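Local coordinates for protein condensin complex subunit 3 (Schizosaccharomyces pombe, PDB 5OQR) that serves as a regulatory subunit of condensin, the complex required to convert interphase chromatin into mitotic-like condensed chromosomes, at residues E174-V179 against A202-C207. Residues are numbered along the deposited sequence; the frame is centred on the assembly and turned at random.
Sequences EVRRSV and AANRKC
Arg-177 NH1 donates a hydrogen bond to Asn-204 OD1 at 3.2 Å. The bond is bent, with an N-H...O angle of 137°. OD1 lies in the guanidinium plane, at its edge, but the donor is tilted from the amide plane, and the two planes stand nearly perpendicular. CG of Arg-177 is anti to the backbone N (chi1 177°) and the chain bends at chi3, which brings NH1 round to OD1. On the way Arg-177 CD packs 3.6 Å from Cys-207 SG. Arg-177 NH1 also lies 3.9 Å from Ala-203 CB.

The amide nitrogen of Asn-204 faces the other helix too. Asn-204 ND2 sits 3.7 Å from Arg-176 CB and bonds to the backbone O of Ser-173. The Arg-176 guanidinium is held by a salt bridge to Asp-199 and a hydrogen bond to Asp-170 O.

Segments 174-179 and 202-207, on helices 173-182 and 202-212, run nearly parallel, with axes 9.7 Å apart. Helix 173-182 belongs to HEAT repeat 4. This is lateral packing of two helices, with helix 190-195 between them in the chain, in a HEAT-repeat solenoid. Both ends of the buried Asn-204 amide bond to the neighbouring helix, so its rotation is probably fixed and polar groups join the two helices.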
loop_
_atom_site.group_PDB
_atom_site.type_symbol
_atom_site.label_atom_id
_atom_site.label_comp_id
_atom_site.label_asym_id
_atom_site.label_seq_id
_atom_site.Cartn_x
_atom_site.Cartn_y
_atom_site.Cartn_z
ATOM N N GLU A 174 1.459 -19.628 4.822
ATOM C CA GLU A 174 0.893 -20.451 5.885
ATOM C C GLU A 174 1.875 -20.609 7.037
ATOM O O GLU A 174 1.471 -20.644 8.205
ATOM C CB GLU A 174 0.495 -21.819 5.336
ATOM C CG GLU A 174 -0.659 -21.779 4.352
ATOM C CD GLU A 174 -1.068 -23.160 3.881
ATOM O OE1 GLU A 174 -0.358 -24.135 4.207
ATOM O OE2 GLU A 174 -2.099 -23.271 3.187
ATOM N N VAL A 175 3.168 -20.712 6.732
ATOM C CA VAL A 175 4.168 -20.831 7.786
ATOM C C VAL A 175 4.217 -19.547 8.603
ATOM O O VAL A 175 4.112 -19.572 9.835
ATOM C CB VAL A 175 5.546 -21.175 7.193
ATOM C CG1 VAL A 175 6.558 -21.417 8.306
ATOM C CG2 VAL A 175 5.452 -22.397 6.292
ATOM N N ARG A 176 4.372 -18.406 7.929
ATOM C CA ARG A 176 4.381 -17.123 8.624
ATOM C C ARG A 176 3.169 -16.987 9.537
ATOM O O ARG A 176 3.290 -16.562 10.691
ATOM C CB ARG A 176 4.418 -15.979 7.612
ATOM C CG ARG A 176 5.726 -15.865 6.853
ATOM C CD ARG A 176 5.851 -14.520 6.155
ATOM N NE ARG A 176 4.792 -14.294 5.175
ATOM C CZ ARG A 176 4.756 -14.848 3.968
ATOM N NH1 ARG A 176 3.754 -14.581 3.142
ATOM N NH2 ARG A 176 5.712 -15.683 3.589
ATOM N N ARG A 177 1.987 -17.348 9.035
ATOM C CA ARG A 177 0.778 -17.226 9.843
ATOM C C ARG A 177 0.860 -18.092 11.093
ATOM O O ARG A 177 0.436 -17.673 12.176
ATOM C CB ARG A 177 -0.451 -17.596 9.014
ATOM C CG ARG A 177 -1.741 -17.566 9.817
ATOM C CD ARG A 177 -2.970 -17.373 8.945
ATOM N NE ARG A 177 -3.367 -18.595 8.247
ATOM C CZ ARG A 177 -3.155 -18.853 6.960
ATOM N NH1 ARG A 177 -2.539 -17.975 6.178
ATOM N NH2 ARG A 177 -3.571 -20.003 6.443
ATOM N N SER A 178 1.399 -19.304 10.963
ATOM C CA SER A 178 1.544 -20.169 12.128
ATOM C C SER A 178 2.465 -19.537 13.162
ATOM O O SER A 178 2.171 -19.557 14.363
ATOM C CB SER A 178 2.071 -21.538 11.703
ATOM O OG SER A 178 2.080 -22.440 12.794
ATOM N N VAL A 179 3.588 -18.972 12.714
ATOM C CA VAL A 179 4.471 -18.254 13.629
ATOM C C VAL A 179 3.748 -17.042 14.196
ATOM O O VAL A 179 3.867 -16.719 15.385
ATOM C CB VAL A 179 5.773 -17.841 12.915
ATOM C CG1 VAL A 179 6.781 -17.331 13.924
ATOM C CG2 VAL A 179 6.367 -18.998 12.120
ATOM N N ALA A 202 -3.484 -11.677 2.327
ATOM C CA ALA A 202 -4.552 -10.994 3.047
ATOM C C ALA A 202 -4.859 -11.682 4.371
ATOM O O ALA A 202 -5.087 -11.014 5.386
ATOM C CB ALA A 202 -5.807 -10.927 2.178
ATOM N N ALA A 203 -4.872 -13.017 4.382
ATOM C CA ALA A 203 -5.201 -13.736 5.609
ATOM C C ALA A 203 -4.203 -13.420 6.714
ATOM O O ALA A 203 -4.581 -13.290 7.883
ATOM C CB ALA A 203 -5.255 -15.240 5.344
ATOM N N ASN A 204 -2.921 -13.290 6.366
ATOM C CA ASN A 204 -1.923 -12.941 7.370
ATOM C C ASN A 204 -2.162 -11.540 7.915
ATOM O O ASN A 204 -2.064 -11.313 9.126
ATOM C CB ASN A 204 -0.519 -13.051 6.780
ATOM C CG ASN A 204 -0.196 -14.453 6.312
ATOM O OD1 ASN A 204 -1.044 -15.142 5.746
ATOM N ND2 ASN A 204 1.034 -14.889 6.555
ATOM N N ARG A 205 -2.471 -10.586 7.036
ATOM C CA ARG A 205 -2.814 -9.242 7.487
ATOM C C ARG A 205 -4.013 -9.277 8.424
ATOM O O ARG A 205 -3.982 -8.703 9.517
ATOM C CB ARG A 205 -3.103 -8.346 6.285
ATOM C CG ARG A 205 -1.866 -7.872 5.554
ATOM C CD ARG A 205 -2.218 -6.918 4.428
ATOM N NE ARG A 205 -2.117 -7.563 3.118
ATOM C CZ ARG A 205 -3.079 -7.609 2.200
ATOM N NH1 ARG A 205 -2.854 -8.226 1.047
ATOM N NH2 ARG A 205 -4.255 -7.035 2.406
ATOM N N LYS A 206 -5.081 -9.956 8.008
ATOM C CA LYS A 206 -6.281 -10.034 8.829
ATOM C C LYS A 206 -6.000 -10.674 10.181
ATOM O O LYS A 206 -6.634 -10.315 11.180
ATOM C CB LYS A 206 -7.358 -10.818 8.084
ATOM C CG LYS A 206 -8.569 -11.146 8.915
ATOM C CD LYS A 206 -9.688 -11.630 8.034
ATOM C CE LYS A 206 -10.601 -12.573 8.775
ATOM N NZ LYS A 206 -11.264 -11.942 9.945
ATOM N N CYS A 207 -5.064 -11.623 10.237
ATOM C CA CYS A 207 -4.763 -12.283 11.501
ATOM C C CYS A 207 -4.216 -11.303 12.529
ATOM O O CYS A 207 -4.460 -11.468 13.730
ATOM C CB CYS A 207 -3.768 -13.422 11.279
ATOM S SG CYS A 207 -4.545 -15.041 11.134
#